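Local atomic coordinates of putative PII-like nitrogen regulatory protein (Shewanella baltica, PDB entry 3CE8), a protein that is of unknown function but forms a trimer and is probably a PII-like nitrogen regulatory protein. Residues 83-87 / 88-92. Numbering follows the deposited sequence.
Sequences IMHPA and AQQAA. With EDO (1,2-ethanediol), chain E.
Gln89 N donates to Pro86 O at 2.9 Å across a tight turn, and one residue on, Gln90 N donates to Ala87 O at 3.2 Å. These i to i+3 bonds wind Ala87 and Ala88 into a short 3-10 turn that leads from strand 74-86 into helix 90-100, with Gln89 at the N-cap position. The turn joins the third strand to the second helix of a ferredoxin-like fold, in which two helices pack on one face of a four-stranded antiparallel sheet, consistent with a PII-like protein. Apolar packing is modest: Pro86 CG touches Gln89 CG at 3.8 Å where the two side chains cross at an angle, and the His85 ring approaches Gln90 obliquely, its CD2 4.0 Å from Gln90 CA. The buried imidazole is fixed by polar contacts at both nitrogens. With chi1 at 65°, its CG sits between the backbone N and the carbonyl carbon, which turns the ring back along the strand and lets ND1 donate to Ile83 O at 2.9 Å, nearly straight and in the ring plane. NE2 is hydrogen-bonded to Gln24 NE2 on strand 23-31. A leucine in place of His85 would probably leave Ile83 O without this side-chain donor and Gln24 without its imidazole partner. Gln90, with CG anti to the backbone N (chi1 -172°) and extended beyond, carries its amide to the same Gln24 NE2, which thus bonds Gln90 OE1 as well as His85 NE2; Gln90 NE2 makes a weak bond to Gln115 of a neighbouring subunit. Within the strand, Met84 N makes a weak hydrogen bond to O2 of 1,2-ethanediol, probably a crystallisation additive.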
loop_
_atom_site.group_PDB
_atom_site.type_symbol
_atom_site.label_atom_id
_atom_site.label_comp_id
_atom_site.label_asym_id
_atom_site.label_seq_id
_atom_site.Cartn_x
_atom_site.Cartn_y
_atom_site.Cartn_z
ATOM N N ILE A 83 -4.680 -8.604 1.115
ATOM C CA ILE A 83 -5.323 -9.785 0.557
ATOM C C ILE A 83 -6.102 -9.548 -0.734
ATOM O O ILE A 83 -7.203 -9.009 -0.771
ATOM C CB ILE A 83 -6.288 -10.387 1.603
ATOM C CG1 ILE A 83 -5.559 -10.527 2.944
ATOM C CG2 ILE A 83 -6.898 -11.734 1.138
ATOM C CD1 ILE A 83 -6.474 -10.325 4.078
HETATM N N MSE A 84 -5.459 -9.965 -1.799
HETATM C CA MSE A 84 -6.030 -9.914 -3.131
HETATM C C MSE A 84 -7.061 -11.029 -3.178
HETATM O O MSE A 84 -6.805 -12.162 -2.744
HETATM C CB MSE A 84 -4.974 -10.125 -4.225
HETATM C CG MSE A 84 -5.524 -9.937 -5.623
HETATM SE SE MSE A 84 -5.790 -8.067 -5.980
HETATM C CE MSE A 84 -3.984 -7.457 -5.629
ATOM N N HIS A 85 -8.231 -10.683 -3.689
ATOM C CA HIS A 85 -9.335 -11.605 -3.782
ATOM C C HIS A 85 -10.345 -11.162 -4.825
ATOM O O HIS A 85 -10.434 -9.978 -5.138
ATOM C CB HIS A 85 -10.044 -11.665 -2.423
ATOM C CG HIS A 85 -10.688 -10.367 -2.024
ATOM N ND1 HIS A 85 -9.969 -9.304 -1.498
ATOM C CD2 HIS A 85 -11.978 -9.955 -2.089
ATOM C CE1 HIS A 85 -10.793 -8.290 -1.273
ATOM N NE2 HIS A 85 -12.015 -8.653 -1.628
ATOM N N PRO A 86 -11.109 -12.115 -5.365
ATOM C CA PRO A 86 -12.173 -11.751 -6.273
ATOM C C PRO A 86 -13.310 -11.003 -5.566
ATOM O O PRO A 86 -13.755 -11.369 -4.474
ATOM C CB PRO A 86 -12.681 -13.101 -6.804
ATOM C CG PRO A 86 -11.823 -14.187 -6.186
ATOM C CD PRO A 86 -11.079 -13.559 -5.051
ATOM N N ALA A 87 -13.776 -9.964 -6.233
ATOM C CA ALA A 87 -14.842 -9.119 -5.727
ATOM C C ALA A 87 -16.051 -9.957 -5.355
ATOM O O ALA A 87 -16.786 -9.652 -4.415
ATOM C CB ALA A 87 -15.229 -8.031 -6.788
ATOM N N ALA A 88 -16.200 -11.059 -6.063
ATOM C CA ALA A 88 -17.366 -11.955 -5.896
ATOM C C ALA A 88 -17.377 -12.681 -4.546
ATOM O O ALA A 88 -18.409 -13.172 -4.101
ATOM C CB ALA A 88 -17.410 -12.991 -7.006
ATOM N N GLN A 89 -16.207 -12.713 -3.916
ATOM C CA GLN A 89 -15.965 -13.460 -2.678
ATOM C C GLN A 89 -15.678 -12.508 -1.512
ATOM O O GLN A 89 -15.229 -12.903 -0.437
ATOM C CB GLN A 89 -14.748 -14.340 -2.869
ATOM C CG GLN A 89 -14.784 -15.201 -4.100
ATOM C CD GLN A 89 -15.635 -16.411 -3.931
ATOM O OE1 GLN A 89 -16.039 -16.744 -2.818
ATOM N NE2 GLN A 89 -15.910 -17.098 -5.037
ATOM N N GLN A 90 -15.967 -11.248 -1.759
ATOM C CA GLN A 90 -15.764 -10.203 -0.767
ATOM C C GLN A 90 -16.488 -10.486 0.562
ATOM O O GLN A 90 -15.898 -10.366 1.639
ATOM C CB GLN A 90 -16.223 -8.841 -1.311
ATOM C CG GLN A 90 -15.850 -7.669 -0.401
ATOM C CD GLN A 90 -16.480 -6.364 -0.844
ATOM O OE1 GLN A 90 -16.014 -5.719 -1.781
ATOM N NE2 GLN A 90 -17.543 -5.960 -0.147
ATOM N N ALA A 91 -17.753 -10.871 0.469
ATOM C CA ALA A 91 -18.588 -11.143 1.651
ATOM C C ALA A 91 -17.987 -12.298 2.402
ATOM O O ALA A 91 -17.767 -12.245 3.611
ATOM C CB ALA A 91 -19.962 -11.526 1.273
ATOM N N ALA A 92 -17.753 -13.365 1.654
ATOM C CA ALA A 92 -17.181 -14.594 2.222
ATOM C C ALA A 92 -15.925 -14.258 3.019
ATOM O O ALA A 92 -15.737 -14.756 4.138
ATOM C CB ALA A 92 -16.861 -15.618 1.125
HETATM C C1 EDO E . -1.508 -9.786 -2.038
HETATM O O1 EDO E . -0.521 -9.742 -1.002
HETATM C C2 EDO E . -1.472 -11.109 -2.783
HETATM O O2 EDO E . -2.644 -11.704 -2.260
#